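Local atomic coordinates of MerB2 (Bacillus megaterium, PDB entry 5C17), a protein that probably acts as an alkylmercury lyase, cleaving the mercury-carbon bonds of organomercurials, and binds a mercury ion. Residues A[39-44]-A[54-59]; A[114-119]-A[133-138]. All blocks are in the same frame, centred on the assembly; numbering follows the deposited sequence. Where two conformers were deposited one is given.

Interaction 1: A[39-44]-A[54-59]; sequences VTESSL and TVQSVV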
loop_
_atom_site.group_PDB
_atom_site.type_symbol
_atom_site.label_atom_id
_atom_site.label_comp_id
_atom_site.label_asym_id
_atom_site.label_seq_id
_atom_site.Cartn_x
_atom_site.Cartn_y
_atom_site.Cartn_z
ATOM N N VAL A 39 -4.818 -15.932 2.299
ATOM C CA VAL A 39 -3.736 -16.744 2.833
ATOM C C VAL A 39 -4.061 -17.227 4.235
ATOM O O VAL A 39 -4.620 -16.501 5.046
ATOM C CB VAL A 39 -2.414 -15.927 2.845
ATOM C CG1 VAL A 39 -1.266 -16.750 3.382
ATOM C CG2 VAL A 39 -2.090 -15.451 1.433
ATOM N N THR A 40 -3.712 -18.473 4.508
ATOM C CA THR A 40 -3.853 -19.041 5.839
ATOM C C THR A 40 -2.500 -19.415 6.402
ATOM O O THR A 40 -1.524 -19.516 5.660
ATOM C CB THR A 40 -4.673 -20.308 5.809
ATOM O OG1 THR A 40 -4.006 -21.276 4.991
ATOM C CG2 THR A 40 -6.063 -20.050 5.271
ATOM N N GLU A 41 -2.438 -19.612 7.717
ATOM C CA GLU A 41 -1.166 -19.980 8.316
ATOM C C GLU A 41 -0.710 -21.356 7.843
ATOM O O GLU A 41 0.483 -21.561 7.661
ATOM C CB GLU A 41 -1.154 -19.870 9.845
ATOM C CG GLU A 41 -1.098 -18.446 10.350
ATOM C CD GLU A 41 -0.845 -18.332 11.851
ATOM O OE1 GLU A 41 -0.077 -19.145 12.433
ATOM O OE2 GLU A 41 -1.421 -17.412 12.457
ATOM N N SER A 42 -1.639 -22.295 7.625
ATOM C CA SER A 42 -1.240 -23.597 7.094
ATOM C C SER A 42 -0.582 -23.443 5.735
ATOM O O SER A 42 0.417 -24.094 5.462
ATOM C CB SER A 42 -2.401 -24.574 6.984
ATOM O OG SER A 42 -3.408 -24.141 6.111
ATOM N N SER A 43 -1.098 -22.569 4.880
ATOM C CA SER A 43 -0.521 -22.420 3.557
ATOM C C SER A 43 0.894 -21.846 3.689
ATOM O O SER A 43 1.805 -22.268 2.979
ATOM C CB SER A 43 -1.403 -21.553 2.644
ATOM O OG SER A 43 -1.392 -20.169 2.995
ATOM N N LEU A 44 1.079 -20.910 4.623
ATOM C CA LEU A 44 2.403 -20.330 4.855
ATOM C C LEU A 44 3.384 -21.375 5.359
ATOM O O LEU A 44 4.520 -21.441 4.903
ATOM C CB LEU A 44 2.313 -19.184 5.849
ATOM C CG LEU A 44 1.701 -17.917 5.275
ATOM C CD1 LEU A 44 1.492 -16.921 6.403
ATOM C CD2 LEU A 44 2.583 -17.323 4.197
ATOM N N THR A 54 7.454 -20.168 14.483
ATOM C CA THR A 54 8.011 -18.945 13.893
ATOM C C THR A 54 7.005 -18.311 12.950
ATOM O O THR A 54 6.826 -17.095 12.962
ATOM C CB THR A 54 9.340 -19.217 13.176
ATOM O OG1 THR A 54 10.280 -19.716 14.126
ATOM C CG2 THR A 54 9.910 -17.955 12.528
ATOM N N VAL A 55 6.308 -19.106 12.148
ATOM C CA VAL A 55 5.267 -18.537 11.306
ATOM C C VAL A 55 4.243 -17.807 12.171
ATOM O O VAL A 55 3.847 -16.690 11.875
ATOM C CB VAL A 55 4.576 -19.606 10.458
ATOM C CG1 VAL A 55 3.316 -19.047 9.779
ATOM C CG2 VAL A 55 5.556 -20.154 9.423
ATOM N N GLN A 56 3.806 -18.448 13.245
ATOM C CA GLN A 56 2.824 -17.860 14.130
ATOM C C GLN A 56 3.308 -16.528 14.703
ATOM O O GLN A 56 2.574 -15.538 14.694
ATOM C CB GLN A 56 2.511 -18.851 15.249
ATOM C CG GLN A 56 1.663 -18.308 16.397
ATOM C CD GLN A 56 1.322 -19.402 17.419
ATOM O OE1 GLN A 56 0.156 -19.742 17.613
ATOM N NE2 GLN A 56 2.347 -19.969 18.050
ATOM N N SER A 57 4.544 -16.494 15.191
ATOM C CA SER A 57 5.035 -15.285 15.842
ATOM C C SER A 57 5.289 -14.160 14.854
ATOM O O SER A 57 5.001 -12.996 15.157
ATOM C CB SER A 57 6.272 -15.580 16.685
ATOM O OG SER A 57 7.354 -16.018 15.895
ATOM N N VAL A 58 5.784 -14.495 13.667
ATOM C CA VAL A 58 6.018 -13.475 12.655
ATOM C C VAL A 58 4.685 -12.908 12.167
ATOM O O VAL A 58 4.519 -11.692 12.065
ATOM C CB VAL A 58 6.823 -14.027 11.478
ATOM C CG1 VAL A 58 6.887 -13.011 10.352
ATOM C CG2 VAL A 58 8.240 -14.405 11.941
ATOM N N VAL A 59 3.731 -13.776 11.864
ATOM C CA VAL A 59 2.406 -13.307 11.444
ATOM C C VAL A 59 1.770 -12.401 12.515
ATOM O O VAL A 59 1.191 -11.351 12.188
ATOM C CB VAL A 59 1.492 -14.479 11.077
ATOM C CG1 VAL A 59 0.036 -14.048 10.934
ATOM C CG2 VAL A 59 1.991 -15.146 9.779
HETATM O O HOH W 1 -0.209 -15.725 14.214
HETATM O O HOH W 2 -1.080 -19.503 14.971
#
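Leu44 and Val59 meet through their methyl groups, CD1 of Leu44 lying 3.8 Å from CG2 of Val59, while CB of Leu44 packs against CG1 of Val55. The two valines sit one turn apart on helix 52-64, and Leu44, in the first turn of helix 41-48, reaches both: its CB takes the earlier valine and its CD1 the later one. Glu41 extends the contact toward solvent. Its chi1 (-74°) sets CG anti to the carbonyl carbon; from there the chain runs extended (chi2 -170°), and OE1 comes to 3.6 Å from Gln56 CA. OE2 lies 4.0 Å from CG1 of Val59. The carboxylate is held by water. One molecule donates to Glu41 OE2 (2.7 Å) and to the carbonyl O of Gln56; a second links Glu41 OE1 with Gln56 OE1, the amide plane standing 77° from the carboxylate. Behind the apolar layer, Leu44 rests on Thr28 and Ile29 of helix 22-34, and Val59 on Ile68. Two helices joined by a short turn, backed by a third and followed by a strand hairpin, are consistent with a winged helix-turn-helix.

Interaction 2: A[114-119]-A[133-138]; sequences VADVDI and TVRNGK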
loop_
_atom_site.group_PDB
_atom_site.type_symbol
_atom_site.label_atom_id
_atom_site.label_comp_id
_atom_site.label_asym_id
_atom_site.label_seq_id
_atom_site.Cartn_x
_atom_site.Cartn_y
_atom_site.Cartn_z
ATOM N N VAL A 114 5.105 -4.822 -11.373
ATOM C CA VAL A 114 5.460 -4.738 -12.789
ATOM C C VAL A 114 4.244 -4.943 -13.676
ATOM O O VAL A 114 4.202 -5.874 -14.502
ATOM C CB VAL A 114 6.543 -5.764 -13.174
ATOM C CG1 VAL A 114 7.183 -5.356 -14.502
ATOM C CG2 VAL A 114 7.600 -5.868 -12.069
ATOM N N ALA A 115 3.252 -4.089 -13.493
ATOM C CA ALA A 115 1.950 -4.324 -14.079
ATOM C C ALA A 115 1.259 -3.020 -14.416
ATOM O O ALA A 115 1.180 -2.130 -13.583
ATOM C CB ALA A 115 1.090 -5.107 -13.102
ATOM N N ASP A 116 0.719 -2.915 -15.622
ATOM C CA ASP A 116 -0.179 -1.815 -15.924
ATOM C C ASP A 116 -1.347 -1.837 -14.934
ATOM O O ASP A 116 -1.760 -2.904 -14.471
ATOM C CB ASP A 116 -0.753 -1.942 -17.334
ATOM C CG ASP A 116 0.260 -1.655 -18.423
ATOM O OD1 ASP A 116 1.415 -1.319 -18.112
ATOM O OD2 ASP A 116 -0.134 -1.743 -19.600
ATOM N N VAL A 117 -1.888 -0.669 -14.623
ATOM C CA VAL A 117 -3.037 -0.603 -13.738
ATOM C C VAL A 117 -4.047 0.424 -14.212
ATOM O O VAL A 117 -3.706 1.374 -14.920
ATOM C CB VAL A 117 -2.636 -0.288 -12.277
ATOM C CG1 VAL A 117 -1.741 -1.382 -11.719
ATOM C CG2 VAL A 117 -1.955 1.069 -12.171
ATOM N N ASP A 118 -5.297 0.196 -13.820
ATOM C CA ASP A 118 -6.358 1.191 -13.908
ATOM C C ASP A 118 -6.772 1.418 -12.464
ATOM O O ASP A 118 -7.148 0.478 -11.770
ATOM C CB ASP A 118 -7.582 0.710 -14.688
ATOM C CG ASP A 118 -7.302 0.418 -16.160
ATOM O OD1 ASP A 118 -6.205 0.698 -16.669
ATOM O OD2 ASP A 118 -8.230 -0.073 -16.829
ATOM N N ILE A 119 -6.762 2.671 -12.046
ATOM C CA ILE A 119 -7.060 3.070 -10.680
ATOM C C ILE A 119 -8.321 3.911 -10.656
ATOM O O ILE A 119 -8.455 4.844 -11.452
ATOM C CB ILE A 119 -5.895 3.941 -10.096
ATOM C CG1 ILE A 119 -4.589 3.142 -10.091
ATOM C CG2 ILE A 119 -6.239 4.495 -8.698
ATOM C CD1 ILE A 119 -3.355 4.003 -10.043
ATOM N N THR A 133 -4.550 5.908 -15.018
ATOM C CA THR A 133 -4.046 4.670 -15.602
ATOM C C THR A 133 -2.550 4.785 -15.844
ATOM O O THR A 133 -2.006 5.880 -16.054
ATOM C CB THR A 133 -4.758 4.266 -16.910
ATOM O OG1 THR A 133 -4.496 5.238 -17.911
ATOM C CG2 THR A 133 -6.266 4.150 -16.709
ATOM N N VAL A 134 -1.898 3.631 -15.795
ATOM C CA VAL A 134 -0.466 3.535 -16.014
ATOM C C VAL A 134 -0.228 2.488 -17.091
ATOM O O VAL A 134 -0.786 1.389 -17.020
ATOM C CB VAL A 134 0.271 3.137 -14.724
ATOM C CG1 VAL A 134 1.776 3.115 -14.956
ATOM C CG2 VAL A 134 -0.074 4.093 -13.570
ATOM N N ARG A 135 0.584 2.847 -18.084
ATOM C CA ARG A 135 0.894 1.973 -19.206
ATOM C C ARG A 135 2.419 1.976 -19.411
ATOM O O ARG A 135 3.020 3.021 -19.697
ATOM C CB ARG A 135 0.178 2.459 -20.469
ATOM C CG ARG A 135 -1.343 2.488 -20.400
ATOM C CD ARG A 135 -1.927 1.097 -20.379
ATOM N NE ARG A 135 -3.388 1.097 -20.314
ATOM C CZ ARG A 135 -4.101 0.975 -19.197
ATOM N NH1 ARG A 135 -3.500 0.858 -18.019
ATOM N NH2 ARG A 135 -5.429 0.982 -19.256
ATOM N N ASN A 136 3.042 0.811 -19.243
ATOM C CA ASN A 136 4.504 0.683 -19.343
ATOM C C ASN A 136 5.248 1.700 -18.493
ATOM O O ASN A 136 6.242 2.283 -18.915
ATOM C CB ASN A 136 4.962 0.775 -20.802
ATOM C CG ASN A 136 4.652 -0.469 -21.563
ATOM O OD1 ASN A 136 4.238 -1.462 -20.971
ATOM N ND2 ASN A 136 4.859 -0.444 -22.875
ATOM N N GLY A 137 4.761 1.907 -17.280
ATOM C CA GLY A 137 5.417 2.775 -16.324
ATOM C C GLY A 137 5.113 4.247 -16.470
ATOM O O GLY A 137 5.582 5.047 -15.667
ATOM N N LYS A 138 4.317 4.603 -17.474
ATOM C CA LYS A 138 4.033 6.004 -17.773
ATOM C C LYS A 138 2.581 6.303 -17.431
ATOM O O LYS A 138 1.686 5.527 -17.748
ATOM C CB LYS A 138 4.275 6.281 -19.254
ATOM C CG LYS A 138 4.220 7.740 -19.648
ATOM C CD LYS A 138 4.514 7.892 -21.127
ATOM C CE LYS A 138 4.766 9.349 -21.504
ATOM N NZ LYS A 138 3.515 10.140 -21.474
HETATM O O HOH W 3 2.974 -0.083 -16.242
HETATM O O HOH W 4 3.506 -3.066 -18.947
HETATM O O HOH W 5 1.323 -1.393 -21.673
#
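Asp118 and Arg135 form a salt bridge across the antiparallel beta hairpin of strands 117-122 and 129-135. Both terminal nitrogens of Arg135 converge on one oxygen: NH2 reaches Asp118 OD1 at 2.7 Å on its syn lone pair, and NH1 comes to the same OD1 at 3.0 Å, nearly along the C-O axis. The oxygen lies in the guanidinium plane, and the two flat groups are nearly coplanar, 28° apart. NH1 also donates to Val134 O (2.9 Å), from above that carbonyl plane, and weakly to Val117 O. It thus sits among three oxygens, probably easing the repulsion between Val117 O and Asp118 OD1. An alanine in place of Asp118 would probably leave Arg135 NH2 without its charged mate and the guanidinium freer to turn, tethered through NH1 to backbone carbonyls.

The chain of Arg135 bends at chi2 (-70°), which brings CD to 3.4 Å from Asp116 OD2. Beneath the ion pair, Val117 and Val134 are a hydrogen-bonded pair, joined by Val134 N to Val117 O (3.0 Å) and a weak return bond. Asp118 and Thr133 follow as a non-hydrogen-bonded pair, with Thr133 CG2 beside Asp118 OD1; Thr133 OG1 turns instead to Lys141 N.

Further out, a type I' turn from Arg135 to Lys138 starts the next strand. Asp116 grips it: Asn136 N donates to OD1 at 2.9 Å, 32° out of the carboxylate plane, and a water donates to this same OD1 while accepting from Gly137 N.

In the fold
From the N terminus, the chain passes through helices 5-17 and 22-34 before interaction 1 closes a loop of nine residues between 39-44 and 54-59. It then enters the eight-stranded antiparallel sheet at strand 68-70, and helix 103-113, just after the mercury ligand Cys102, leads into 114-119. Interaction 2 closes the second loop, of thirteen residues, within the hairpin 117-122/129-135. The two contacts stand in series, neither nested nor crossing, with centres about 31 Å apart. Interaction 1 ties together helices near one edge of the sheet, at strand 68-70; interaction 2 joins strands near the other edge, next to 138-143, where Val117 and Val134 both touch Ser110 of helix 103-113.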